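UlvanLyase-PL25 (Pseudoalteromonas sp. PLSV, PDB 5UAS) cleaves ulvan, the sulfated polysaccharide of green seaweed cell walls, acting as a beta-propeller lyase of polysaccharide lyase family 25. Local coordinates at residues A183-W188 / H240-G245; S205-K210 / D219-W224; E257-Y262 / E301-N306. All coordinates share one frame; numbering follows the deposited sequence.

Contact 1 (A183-W188 / H240-G245); sequences AHRSDW and HVCWDG. With ZN (zinc ion), chain E; 83Y (3-O-sulfo-alpha-L-rhamnopyranose), chain C; BDP (beta-D-glucopyranuronic acid), chain B; EDO (1,2-ethanediol), chain I.
The structural zinc site of the propeller joins the loop 183-188 to the end of strand 232-243: His184 ND1, His240 NE2 and Cys242 SG (2.2 Å from the metal) bind one zinc ion, and His254 supplies the fourth ligand. His240 and Cys242, two apart on the strand, carry their groups anti to the backbone N (chi1 168° and -164°), which brings imidazole and thiolate to the same metal. The rings of His184 and His240 stand almost perpendicular. Arg185, the centre of an inverse gamma turn, extends its chain until NE points nearly straight at the thiolate, Arg185 NE to Cys242 SG being 3.4 Å. Farther out, Arg185 NH2 forms a salt bridge of 2.7 Å with Asp244 OD1, while Arg211 holds the other carboxylate oxygen. A methionine in place of Arg185 would probably leave the zinc-bound sulfur without this N-H donor and Asp244 OD1 without its charged mate. At the imidazole edge away from the zinc, His184 NE2 donates to O4 of the sulfated rhamnose of chain C at 2.9 Å, and weakly to glucuronate O3. This is a three-histidine, one-cysteine zinc site whose first histidine also lines the glycan pocket.

Contact 2 (S205-K210 / D219-W224); sequences SFLKHK and DSWYAW. With BDP (beta-D-glucopyranuronic acid), chain B; EDO (1,2-ethanediol), chain I.
The indole of Trp221 reaches across to the neighbouring strand and bonds to its backbone: Trp221 NE1 donates to Lys208 O at 3.0 Å. The oxygen lies in the indole plane, yet the donor stands 55° out of the carbonyl plane. A water that donates to the same oxygen also donates to Asp219 OD2, linking backbone and carboxylate. Leu207 covers one face of the indole, its CB 4.0 Å from the centroid of the five-membered ring. The two strands form a beta hairpin, but a classic bulge at Phe206 and Leu207, opposite Trp188, interrupts the first of them, and the short segments cross at 98°. What backbone pairing these segments keep is Asp219 N donating to Lys210 O at 2.9 Å. Lys210 and Asp219 run side by side, and a bend at the end of the lysine (chi4 62°) brings Lys210 NZ within 2.8 Å of Asp219 OD2. Glu288 is a second partner of that ammonium, whereas Arg287 and Tyr239 hold Asp219 OD1. Asp219 O is buried without a hydrogen-bond partner; His209 CA approaches it at 3.3 Å. Tyr222 donates its hydroxyl to the glucuronate, Tyr222 OH to O6A being 2.6 Å.

Contact 3 (E257-Y262 / E301-N306); sequences ERHDVY and ELWTFN. With 83Y (3-O-sulfo-alpha-L-rhamnopyranose), chain D.
This is a seam between two sheets of the propeller, where Arg258 and His259 at the start of strand 258-267 meet Thr304 and its neighbours at the start of strand 303-311, which opens a separate four-stranded sheet. The short strand segments are splayed at 65°, so they share little regular pairing: Thr304 N donates to Arg258 O at 2.9 Å, and the same oxygen receives a CA-H contact from Trp303. Glu257 lies over one face of the Trp303 indole, its CA 3.5 Å from the centroid of the six-membered ring. From there the glutamate stretches out, CG anti to the backbone N (chi1 176°), until its carboxylate is nearly parallel to the indole and OE2 meets His259. That bond, His259 NE2 to Glu257 OE2, is 2.5 Å long and uses the anti lone pair of the oxygen. At the other side of the imidazole, His259 ND1 donates to Leu302 O at 3.0 Å, so the ring is fixed in its rotation by an acceptor at each nitrogen. Arg258 bends at chi3 (64°) and sets one face of its guanidinium over the CD1 rim of Phe305, the two planes well tilted, with Arg258 NH1 to Phe305 CD1 3.5 Å. Asp238, in strand 232-243, forms a salt bridge with Arg258 NE and also bonds Thr304 OG1, while Tyr222 makes a cation-pi contact with the arginine. The edge of Phe305 then faces the sulfated rhamnose of chain D, with Phe305 CE1 3.3 Å from its O2. With both nitrogens donating, His259 is probably protonated, its charge offset by Glu257 as Asp238 offsets Arg258; these pairs appear to fix both side chains on the 257-262 side, while the link across rests on the His259-Leu302 bond, the single backbone bond and aromatic packing.

Overall arrangement
Followed from the N terminus, the chain first enters contact 1 at the loop 183-188 and returns to close it only at 240-245. Contact 2 is nested inside that loop as a hairpin closed between 205-210 and 219-224. Contact 3 opens afterwards, in series, and its closure at 301-306 brings in a second sheet. Neighbouring strands 217-227, 232-243 and 258-267 carry one segment of each contact. Between contacts 1 and 2, Asp187 OD1 meets His209 ND1 and Trp188 NE1 meets Trp221 O; between 1 and 3, His240 ND1 meets Glu257 O. Contacts 2 and 3 pack through Tyr222 and Arg258, so metal site, hairpin and sheet seam adjoin beside the glycan pocket.

Contact 1 (A183-W188 / H240-G245)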
loop_
_atom_site.group_PDB
_atom_site.type_symbol
_atom_site.label_atom_id
_atom_site.label_comp_id
_atom_site.label_asym_id
_atom_site.label_seq_id
_atom_site.Cartn_x
_atom_site.Cartn_y
_atom_site.Cartn_z
ATOM N N ALA A 183 -16.031 -1.652 4.096
ATOM C CA ALA A 183 -15.240 -2.658 4.813
ATOM C C ALA A 183 -15.141 -3.916 3.948
ATOM O O ALA A 183 -15.161 -3.793 2.723
ATOM C CB ALA A 183 -15.846 -2.933 6.191
ATOM N N HIS A 184 -15.029 -5.118 4.536
ATOM C CA HIS A 184 -14.704 -6.291 3.711
ATOM C C HIS A 184 -15.680 -6.485 2.562
ATOM O O HIS A 184 -15.293 -6.916 1.465
ATOM C CB HIS A 184 -14.729 -7.565 4.540
ATOM C CG HIS A 184 -13.565 -7.724 5.447
ATOM N ND1 HIS A 184 -13.170 -8.954 5.921
ATOM C CD2 HIS A 184 -12.720 -6.818 5.985
ATOM C CE1 HIS A 184 -12.108 -8.801 6.694
ATOM N NE2 HIS A 184 -11.834 -7.510 6.772
ATOM N N ARG A 185 -16.962 -6.273 2.814
ATOM C CA ARG A 185 -17.971 -6.773 1.890
ATOM C C ARG A 185 -18.405 -5.636 0.968
ATOM O O ARG A 185 -19.549 -5.186 0.962
ATOM C CB ARG A 185 -19.129 -7.406 2.658
ATOM C CG ARG A 185 -18.711 -8.734 3.264
ATOM C CD ARG A 185 -19.785 -9.416 4.100
ATOM N NE ARG A 185 -19.287 -10.733 4.499
ATOM C CZ ARG A 185 -20.057 -11.737 4.910
ATOM N NH1 ARG A 185 -21.376 -11.585 4.987
ATOM N NH2 ARG A 185 -19.500 -12.897 5.238
ATOM N N SER A 186 -17.456 -5.240 0.124
ATOM C CA SER A 186 -17.552 -4.013 -0.653
ATOM C C SER A 186 -16.840 -4.178 -1.988
ATOM O O SER A 186 -15.865 -4.928 -2.103
ATOM C CB SER A 186 -16.913 -2.821 0.093
ATOM O OG SER A 186 -17.288 -2.804 1.459
ATOM N N ASP A 187 -17.334 -3.455 -2.986
ATOM C CA ASP A 187 -16.610 -3.335 -4.244
ATOM C C ASP A 187 -15.339 -2.522 -4.054
ATOM O O ASP A 187 -15.236 -1.686 -3.157
ATOM C CB ASP A 187 -17.452 -2.637 -5.300
ATOM C CG ASP A 187 -18.637 -3.476 -5.775
ATOM O OD1 ASP A 187 -18.950 -4.542 -5.190
ATOM O OD2 ASP A 187 -19.250 -3.022 -6.741
ATOM N N TRP A 188 -14.381 -2.739 -4.946
ATOM C CA TRP A 188 -13.263 -1.825 -5.113
ATOM C C TRP A 188 -13.569 -0.873 -6.256
ATOM O O TRP A 188 -14.222 -1.244 -7.238
ATOM C CB TRP A 188 -11.958 -2.572 -5.366
ATOM C CG TRP A 188 -11.368 -3.121 -4.105
ATOM C CD1 TRP A 188 -11.856 -4.167 -3.357
ATOM C CD2 TRP A 188 -10.201 -2.654 -3.427
ATOM N NE1 TRP A 188 -11.056 -4.379 -2.269
ATOM C CE2 TRP A 188 -10.019 -3.486 -2.296
ATOM C CE3 TRP A 188 -9.283 -1.649 -3.684
ATOM C CZ2 TRP A 188 -8.964 -3.315 -1.395
ATOM C CZ3 TRP A 188 -8.197 -1.485 -2.782
ATOM C CH2 TRP A 188 -8.079 -2.309 -1.653
ATOM N N HIS A 240 -10.250 -12.550 -1.053
ATOM C CA HIS A 240 -10.569 -12.823 0.343
ATOM C C HIS A 240 -11.845 -13.658 0.395
ATOM O O HIS A 240 -12.901 -13.231 -0.094
ATOM C CB HIS A 240 -10.726 -11.507 1.116
ATOM C CG HIS A 240 -11.319 -11.653 2.492
ATOM N ND1 HIS A 240 -10.874 -12.589 3.402
ATOM C CD2 HIS A 240 -12.295 -10.949 3.122
ATOM C CE1 HIS A 240 -11.568 -12.473 4.526
ATOM N NE2 HIS A 240 -12.434 -11.483 4.382
ATOM N N VAL A 241 -11.744 -14.858 0.962
ATOM C CA VAL A 241 -12.920 -15.674 1.243
ATOM C C VAL A 241 -13.526 -15.121 2.527
ATOM O O VAL A 241 -13.030 -15.389 3.627
ATOM C CB VAL A 241 -12.576 -17.162 1.377
ATOM C CG1 VAL A 241 -13.851 -17.996 1.400
ATOM C CG2 VAL A 241 -11.628 -17.605 0.262
ATOM N N CYS A 242 -14.588 -14.326 2.395
ATOM C CA CYS A 242 -15.151 -13.623 3.546
ATOM C C CYS A 242 -16.276 -14.473 4.134
ATOM O O CYS A 242 -17.451 -14.337 3.779
ATOM C CB CYS A 242 -15.625 -12.228 3.153
ATOM S SG CYS A 242 -15.915 -11.142 4.583
ATOM N N TRP A 243 -15.899 -15.349 5.064
ATOM C CA TRP A 243 -16.825 -16.331 5.619
ATOM C C TRP A 243 -17.858 -15.671 6.521
ATOM O O TRP A 243 -17.542 -14.777 7.317
ATOM C CB TRP A 243 -16.073 -17.395 6.431
ATOM C CG TRP A 243 -15.262 -18.360 5.630
ATOM C CD1 TRP A 243 -13.898 -18.375 5.483
ATOM C CD2 TRP A 243 -15.759 -19.464 4.862
ATOM N NE1 TRP A 243 -13.524 -19.421 4.669
ATOM C CE2 TRP A 243 -14.647 -20.099 4.270
ATOM C CE3 TRP A 243 -17.039 -19.977 4.610
ATOM C CZ2 TRP A 243 -14.776 -21.235 3.462
ATOM C CZ3 TRP A 243 -17.161 -21.102 3.792
ATOM C CH2 TRP A 243 -16.041 -21.709 3.227
ATOM N N ASP A 244 -19.100 -16.126 6.406
ATOM C CA ASP A 244 -20.098 -15.760 7.397
ATOM C C ASP A 244 -19.668 -16.290 8.759
ATOM O O ASP A 244 -18.926 -17.268 8.864
ATOM C CB ASP A 244 -21.478 -16.325 7.019
ATOM C CG ASP A 244 -22.003 -15.770 5.702
ATOM O OD1 ASP A 244 -21.411 -14.796 5.184
ATOM O OD2 ASP A 244 -23.005 -16.316 5.181
ATOM N N GLY A 245 -20.139 -15.639 9.816
ATOM C CA GLY A 245 -19.907 -16.174 11.142
ATOM C C GLY A 245 -20.428 -17.594 11.269
ATOM O O GLY A 245 -21.553 -17.880 10.857
HETATM ZN ZN ZN E . -13.959 -10.818 5.585
HETATM C C1 83Y C . -14.808 -6.816 10.857
HETATM C C2 83Y C . -13.618 -7.404 11.603
HETATM C C3 83Y C . -12.413 -7.513 10.684
HETATM C C4 83Y C . -12.057 -6.130 10.144
HETATM C C5 83Y C . -13.296 -5.630 9.393
HETATM C C6 83Y C . -13.114 -4.254 8.780
HETATM O O1 83Y C . -15.236 -7.731 9.840
HETATM O O1S 83Y C . -9.627 -9.908 11.598
HETATM O O2 83Y C . -13.296 -6.588 12.731
HETATM O O2S 83Y C . -11.936 -10.560 11.259
HETATM O O3 83Y C . -11.331 -8.145 11.368
HETATM O O3S 83Y C . -10.666 -9.585 9.452
HETATM O O5 83Y C . -14.430 -5.560 10.275
HETATM S S 83Y C . -10.899 -9.558 10.915
HETATM O O4 83Y C . -10.924 -6.228 9.266
HETATM C C1 BDP B . -9.677 -5.711 9.783
HETATM C C2 BDP B . -8.639 -6.853 9.865
HETATM C C3 BDP B . -8.301 -7.220 8.454
HETATM C C4 BDP B . -7.815 -6.059 7.669
HETATM C C5 BDP B . -8.797 -4.956 7.699
HETATM C C6 BDP B . -9.903 -4.915 6.591
HETATM O O2 BDP B . -7.498 -6.394 10.599
HETATM O O3 BDP B . -9.356 -7.948 7.804
HETATM O O4 BDP B . -6.467 -5.578 7.841
HETATM O O5 BDP B . -9.264 -4.589 8.957
HETATM O O6A BDP B . -9.771 -5.552 5.540
HETATM O O6B BDP B . -10.904 -4.198 6.761
HETATM C C1 EDO I . -22.581 -3.494 -5.283
HETATM O O1 EDO I . -21.892 -4.686 -5.685
HETATM C C2 EDO I . -24.058 -3.787 -5.041
HETATM O O2 EDO I . -24.180 -4.744 -3.984
#

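Contact 2 (S205-K210 / D219-W224)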
loop_
_atom_site.group_PDB
_atom_site.type_symbol
_atom_site.label_atom_id
_atom_site.label_comp_id
_atom_site.label_asym_id
_atom_site.label_seq_id
_atom_site.Cartn_x
_atom_site.Cartn_y
_atom_site.Cartn_z
ATOM N N SER A 205 -16.973 1.036 -10.029
ATOM C CA SER A 205 -16.584 -0.274 -9.492
ATOM C C SER A 205 -15.772 -1.070 -10.506
ATOM O O SER A 205 -16.176 -1.220 -11.664
ATOM C CB SER A 205 -17.811 -1.102 -9.087
ATOM O OG SER A 205 -18.513 -0.484 -8.015
ATOM N N PHE A 206 -14.618 -1.598 -10.074
ATOM C CA PHE A 206 -13.876 -2.494 -10.951
ATOM C C PHE A 206 -13.706 -3.897 -10.389
ATOM O O PHE A 206 -13.303 -4.799 -11.143
ATOM C CB PHE A 206 -12.504 -1.894 -11.327
ATOM C CG PHE A 206 -11.545 -1.721 -10.157
ATOM C CD1 PHE A 206 -10.698 -2.753 -9.789
ATOM C CD2 PHE A 206 -11.502 -0.534 -9.439
ATOM C CE1 PHE A 206 -9.797 -2.605 -8.711
ATOM C CE2 PHE A 206 -10.604 -0.375 -8.370
ATOM C CZ PHE A 206 -9.760 -1.420 -8.000
ATOM N N LEU A 207 -14.041 -4.131 -9.115
ATOM C CA LEU A 207 -14.054 -5.486 -8.561
ATOM C C LEU A 207 -15.324 -5.637 -7.754
ATOM O O LEU A 207 -15.647 -4.773 -6.941
ATOM C CB LEU A 207 -12.825 -5.788 -7.668
ATOM C CG LEU A 207 -11.540 -6.127 -8.429
ATOM C CD1 LEU A 207 -10.363 -6.097 -7.429
ATOM C CD2 LEU A 207 -11.579 -7.489 -9.129
ATOM N N LYS A 208 -16.055 -6.712 -8.011
ATOM C CA LYS A 208 -17.378 -6.900 -7.454
ATOM C C LYS A 208 -17.340 -7.734 -6.182
ATOM O O LYS A 208 -16.775 -8.832 -6.171
ATOM C CB LYS A 208 -18.246 -7.625 -8.486
ATOM C CG LYS A 208 -19.676 -7.918 -8.023
ATOM C CD LYS A 208 -20.564 -6.700 -8.192
ATOM C CE LYS A 208 -22.019 -7.066 -8.024
ATOM N NZ LYS A 208 -22.883 -5.842 -8.191
ATOM N N HIS A 209 -18.025 -7.269 -5.149
ATOM C CA HIS A 209 -18.350 -8.140 -4.029
ATOM C C HIS A 209 -19.760 -8.674 -4.238
ATOM O O HIS A 209 -20.616 -7.993 -4.812
ATOM C CB HIS A 209 -18.247 -7.408 -2.682
ATOM C CG HIS A 209 -19.486 -6.657 -2.308
ATOM N ND1 HIS A 209 -19.840 -5.463 -2.900
ATOM C CD2 HIS A 209 -20.468 -6.939 -1.421
ATOM C CE1 HIS A 209 -20.989 -5.045 -2.397
ATOM N NE2 HIS A 209 -21.382 -5.914 -1.487
ATOM N N LYS A 210 -20.003 -9.893 -3.765
ATOM C CA LYS A 210 -21.327 -10.489 -3.906
ATOM C C LYS A 210 -21.368 -11.802 -3.145
ATOM O O LYS A 210 -20.336 -12.345 -2.732
ATOM C CB LYS A 210 -21.695 -10.720 -5.373
ATOM C CG LYS A 210 -20.651 -11.548 -6.148
ATOM C CD LYS A 210 -21.208 -11.920 -7.517
ATOM C CE LYS A 210 -20.178 -12.677 -8.339
ATOM N NZ LYS A 210 -19.778 -13.958 -7.700
ATOM N N ASP A 219 -17.676 -12.869 -1.794
ATOM C CA ASP A 219 -16.489 -12.453 -2.543
ATOM C C ASP A 219 -15.954 -11.111 -2.047
ATOM O O ASP A 219 -16.682 -10.114 -2.003
ATOM C CB ASP A 219 -16.801 -12.319 -4.036
ATOM C CG ASP A 219 -17.149 -13.618 -4.701
ATOM O OD1 ASP A 219 -16.744 -14.714 -4.235
ATOM O OD2 ASP A 219 -17.844 -13.530 -5.730
ATOM N N SER A 220 -14.653 -11.071 -1.755
ATOM C CA SER A 220 -13.977 -9.896 -1.220
ATOM C C SER A 220 -12.575 -9.834 -1.806
ATOM O O SER A 220 -12.011 -10.850 -2.220
ATOM C CB SER A 220 -13.944 -9.958 0.320
ATOM O OG SER A 220 -13.405 -8.794 0.918
ATOM N N TRP A 221 -11.992 -8.633 -1.793
ATOM C CA TRP A 221 -10.765 -8.418 -2.558
ATOM C C TRP A 221 -9.812 -7.481 -1.849
ATOM O O TRP A 221 -10.213 -6.634 -1.050
ATOM C CB TRP A 221 -11.047 -7.801 -3.929
ATOM C CG TRP A 221 -11.987 -8.570 -4.767
ATOM C CD1 TRP A 221 -13.330 -8.328 -4.922
ATOM C CD2 TRP A 221 -11.680 -9.678 -5.628
ATOM N NE1 TRP A 221 -13.872 -9.222 -5.802
ATOM C CE2 TRP A 221 -12.888 -10.069 -6.246
ATOM C CE3 TRP A 221 -10.510 -10.386 -5.925
ATOM C CZ2 TRP A 221 -12.965 -11.143 -7.161
ATOM C CZ3 TRP A 221 -10.577 -11.441 -6.815
ATOM C CH2 TRP A 221 -11.805 -11.816 -7.436
ATOM N N TYR A 222 -8.547 -7.584 -2.236
ATOM C CA TYR A 222 -7.553 -6.578 -1.874
ATOM C C TYR A 222 -6.718 -6.286 -3.117
ATOM O O TYR A 222 -6.085 -7.189 -3.653
ATOM C CB TYR A 222 -6.665 -7.059 -0.703
ATOM C CG TYR A 222 -7.415 -7.241 0.598
ATOM C CD1 TYR A 222 -7.972 -8.458 0.935
ATOM C CD2 TYR A 222 -7.530 -6.198 1.516
ATOM C CE1 TYR A 222 -8.668 -8.632 2.140
ATOM C CE2 TYR A 222 -8.219 -6.367 2.724
ATOM C CZ TYR A 222 -8.790 -7.586 3.023
ATOM O OH TYR A 222 -9.484 -7.796 4.203
ATOM N N ALA A 223 -6.680 -5.025 -3.538
ATOM C CA ALA A 223 -5.984 -4.618 -4.754
ATOM C C ALA A 223 -4.833 -3.668 -4.428
ATOM O O ALA A 223 -4.834 -2.986 -3.405
ATOM C CB ALA A 223 -6.967 -3.931 -5.721
ATOM N N TRP A 224 -3.853 -3.634 -5.327
ATOM C CA TRP A 224 -2.779 -2.656 -5.334
ATOM C C TRP A 224 -2.745 -2.097 -6.746
ATOM O O TRP A 224 -2.540 -2.851 -7.709
ATOM C CB TRP A 224 -1.435 -3.317 -4.976
ATOM C CG TRP A 224 -0.299 -2.358 -4.613
ATOM C CD1 TRP A 224 0.057 -1.930 -3.356
ATOM C CD2 TRP A 224 0.610 -1.723 -5.521
ATOM N NE1 TRP A 224 1.124 -1.083 -3.438
ATOM C CE2 TRP A 224 1.487 -0.930 -4.753
ATOM C CE3 TRP A 224 0.765 -1.755 -6.907
ATOM C CZ2 TRP A 224 2.500 -0.201 -5.321
ATOM C CZ3 TRP A 224 1.783 -1.009 -7.476
ATOM C CH2 TRP A 224 2.643 -0.250 -6.681
HETATM C C1 BDP B . -9.677 -5.711 9.783
HETATM C C2 BDP B . -8.639 -6.853 9.865
HETATM C C3 BDP B . -8.301 -7.220 8.454
HETATM C C4 BDP B . -7.815 -6.059 7.669
HETATM C C5 BDP B . -8.797 -4.956 7.699
HETATM C C6 BDP B . -9.903 -4.915 6.591
HETATM O O2 BDP B . -7.498 -6.394 10.599
HETATM O O3 BDP B . -9.356 -7.948 7.804
HETATM O O4 BDP B . -6.467 -5.578 7.841
HETATM O O5 BDP B . -9.264 -4.589 8.957
HETATM O O6A BDP B . -9.771 -5.552 5.540
HETATM O O6B BDP B . -10.904 -4.198 6.761
HETATM C C1 EDO I . -22.581 -3.494 -5.283
HETATM O O1 EDO I . -21.892 -4.686 -5.685
HETATM C C2 EDO I . -24.058 -3.787 -5.041
HETATM O O2 EDO I . -24.180 -4.744 -3.984
HETATM O O HOH W 1 -17.149 -11.410 -7.377
#

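Contact 3 (E257-Y262 / E301-N306)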
loop_
_atom_site.group_PDB
_atom_site.type_symbol
_atom_site.label_atom_id
_atom_site.label_comp_id
_atom_site.label_asym_id
_atom_site.label_seq_id
_atom_site.Cartn_x
_atom_site.Cartn_y
_atom_site.Cartn_z
ATOM N N GLU A 257 -8.646 -15.200 5.727
ATOM C CA GLU A 257 -8.292 -16.110 4.635
ATOM C C GLU A 257 -8.299 -15.393 3.287
ATOM O O GLU A 257 -9.321 -14.835 2.866
ATOM C CB GLU A 257 -9.252 -17.305 4.604
ATOM C CG GLU A 257 -8.992 -18.248 3.425
ATOM C CD GLU A 257 -9.802 -19.546 3.475
ATOM O OE1 GLU A 257 -10.610 -19.738 4.412
ATOM O OE2 GLU A 257 -9.613 -20.382 2.567
ATOM N N ARG A 258 -7.154 -15.416 2.608
ATOM C CA ARG A 258 -7.019 -14.856 1.269
ATOM C C ARG A 258 -6.241 -15.856 0.422
ATOM O O ARG A 258 -5.410 -16.606 0.945
ATOM C CB ARG A 258 -6.294 -13.494 1.306
ATOM C CG ARG A 258 -7.062 -12.398 2.093
ATOM C CD ARG A 258 -6.120 -11.333 2.692
ATOM N NE ARG A 258 -5.409 -10.562 1.662
ATOM C CZ ARG A 258 -4.910 -9.340 1.834
ATOM N NH1 ARG A 258 -5.050 -8.709 3.017
ATOM N NH2 ARG A 258 -4.286 -8.731 0.811
ATOM N N HIS A 259 -6.525 -15.903 -0.879
ATOM C CA HIS A 259 -5.739 -16.771 -1.745
ATOM C C HIS A 259 -5.463 -16.099 -3.079
ATOM O O HIS A 259 -6.194 -15.199 -3.511
ATOM C CB HIS A 259 -6.422 -18.110 -2.058
ATOM C CG HIS A 259 -6.848 -18.880 -0.849
ATOM N ND1 HIS A 259 -5.961 -19.572 -0.050
ATOM C CD2 HIS A 259 -8.077 -19.087 -0.322
ATOM C CE1 HIS A 259 -6.628 -20.157 0.932
ATOM N NE2 HIS A 259 -7.914 -19.889 0.780
ATOM N N ASP A 260 -4.420 -16.614 -3.744
ATOM C CA ASP A 260 -4.120 -16.414 -5.162
ATOM C C ASP A 260 -3.700 -14.989 -5.486
ATOM O O ASP A 260 -3.720 -14.108 -4.615
ATOM C CB ASP A 260 -5.332 -16.809 -6.022
ATOM C CG ASP A 260 -5.761 -18.256 -5.809
ATOM O OD1 ASP A 260 -4.911 -19.113 -5.472
ATOM O OD2 ASP A 260 -6.954 -18.527 -5.992
ATOM N N VAL A 261 -3.302 -14.729 -6.728
ATOM C CA VAL A 261 -3.048 -13.342 -7.118
ATOM C C VAL A 261 -3.435 -13.172 -8.580
ATOM O O VAL A 261 -3.238 -14.079 -9.394
ATOM C CB VAL A 261 -1.584 -12.919 -6.803
ATOM C CG1 VAL A 261 -0.536 -13.718 -7.599
ATOM C CG2 VAL A 261 -1.405 -11.400 -6.968
ATOM N N TYR A 262 -3.997 -12.003 -8.901
ATOM C CA TYR A 262 -4.566 -11.675 -10.209
ATOM C C TYR A 262 -3.928 -10.399 -10.736
ATOM O O TYR A 262 -3.317 -9.647 -9.978
ATOM C CB TYR A 262 -6.084 -11.454 -10.131
ATOM C CG TYR A 262 -6.890 -12.558 -9.488
ATOM C CD1 TYR A 262 -6.867 -12.737 -8.115
ATOM C CD2 TYR A 262 -7.724 -13.384 -10.245
ATOM C CE1 TYR A 262 -7.617 -13.733 -7.507
ATOM C CE2 TYR A 262 -8.471 -14.383 -9.646
ATOM C CZ TYR A 262 -8.422 -14.548 -8.275
ATOM O OH TYR A 262 -9.179 -15.542 -7.677
ATOM N N GLU A 301 -3.589 -23.938 -1.073
ATOM C CA GLU A 301 -4.077 -23.714 0.277
ATOM C C GLU A 301 -3.316 -22.614 1.008
ATOM O O GLU A 301 -3.730 -22.241 2.109
ATOM C CB GLU A 301 -4.018 -25.007 1.089
ATOM C CG GLU A 301 -4.913 -26.097 0.525
ATOM C CD GLU A 301 -4.688 -27.441 1.183
ATOM O OE1 GLU A 301 -4.050 -27.476 2.254
ATOM O OE2 GLU A 301 -5.143 -28.459 0.626
ATOM N N LEU A 302 -2.249 -22.069 0.420
ATOM C CA LEU A 302 -1.502 -21.005 1.085
ATOM C C LEU A 302 -2.344 -19.744 1.167
ATOM O O LEU A 302 -3.012 -19.367 0.203
ATOM C CB LEU A 302 -0.213 -20.670 0.341
ATOM C CG LEU A 302 0.803 -21.793 0.156
ATOM C CD1 LEU A 302 2.027 -21.290 -0.595
ATOM C CD2 LEU A 302 1.209 -22.385 1.504
ATOM N N TRP A 303 -2.277 -19.075 2.315
ATOM C CA TRP A 303 -2.989 -17.823 2.531
ATOM C C TRP A 303 -2.106 -16.657 2.114
ATOM O O TRP A 303 -0.898 -16.649 2.388
ATOM C CB TRP A 303 -3.367 -17.649 3.999
ATOM C CG TRP A 303 -4.455 -18.532 4.546
ATOM C CD1 TRP A 303 -4.837 -19.779 4.101
ATOM C CD2 TRP A 303 -5.312 -18.224 5.659
ATOM N NE1 TRP A 303 -5.880 -20.250 4.871
ATOM C CE2 TRP A 303 -6.196 -19.308 5.820
ATOM C CE3 TRP A 303 -5.429 -17.117 6.522
ATOM C CZ2 TRP A 303 -7.166 -19.340 6.828
ATOM C CZ3 TRP A 303 -6.401 -17.144 7.514
ATOM C CH2 TRP A 303 -7.255 -18.246 7.657
ATOM N N THR A 304 -2.709 -15.661 1.478
ATOM C CA THR A 304 -1.945 -14.595 0.844
ATOM C C THR A 304 -2.090 -13.284 1.600
ATOM O O THR A 304 -3.018 -13.083 2.388
ATOM C CB THR A 304 -2.398 -14.402 -0.607
ATOM O OG1 THR A 304 -3.826 -14.249 -0.636
ATOM C CG2 THR A 304 -1.999 -15.613 -1.422
ATOM N N PHE A 305 -1.142 -12.389 1.336
ATOM C CA PHE A 305 -1.238 -10.996 1.726
ATOM C C PHE A 305 -0.640 -10.226 0.565
ATOM O O PHE A 305 0.501 -10.488 0.181
ATOM C CB PHE A 305 -0.490 -10.721 3.051
ATOM C CG PHE A 305 -0.646 -9.324 3.546
ATOM C CD1 PHE A 305 -1.791 -8.961 4.237
ATOM C CD2 PHE A 305 0.354 -8.379 3.340
ATOM C CE1 PHE A 305 -1.985 -7.669 4.669
ATOM C CE2 PHE A 305 0.193 -7.074 3.796
ATOM C CZ PHE A 305 -0.977 -6.728 4.496
ATOM N N ASN A 306 -1.421 -9.333 -0.028
ATOM C CA ASN A 306 -1.024 -8.766 -1.316
ATOM C C ASN A 306 0.232 -7.903 -1.183
ATOM O O ASN A 306 0.532 -7.343 -0.122
ATOM C CB ASN A 306 -2.175 -7.947 -1.928
ATOM C CG ASN A 306 -1.996 -7.722 -3.421
ATOM O OD1 ASN A 306 -1.316 -8.503 -4.083
ATOM N ND2 ASN A 306 -2.568 -6.630 -3.946
HETATM C C1 83Y D . -5.481 -5.899 6.861
HETATM C C2 83Y D . -4.396 -4.848 7.027
HETATM C C3 83Y D . -3.744 -4.941 8.419
HETATM C C4 83Y D . -3.282 -6.361 8.767
HETATM C C5 83Y D . -4.394 -7.350 8.476
HETATM C C6 83Y D . -3.872 -8.782 8.616
HETATM O O1S 83Y D . -1.513 -1.925 8.793
HETATM O O2 83Y D . -3.433 -5.030 6.021
HETATM O O2S 83Y D . -2.722 -3.048 10.668
HETATM O O3 83Y D . -2.646 -4.051 8.445
HETATM O O3S 83Y D . -3.896 -1.995 8.842
HETATM O O5 83Y D . -4.968 -7.187 7.176
HETATM S S 83Y D . -2.681 -2.707 9.233
HETATM O O4 83Y D . -2.996 -6.465 10.177
#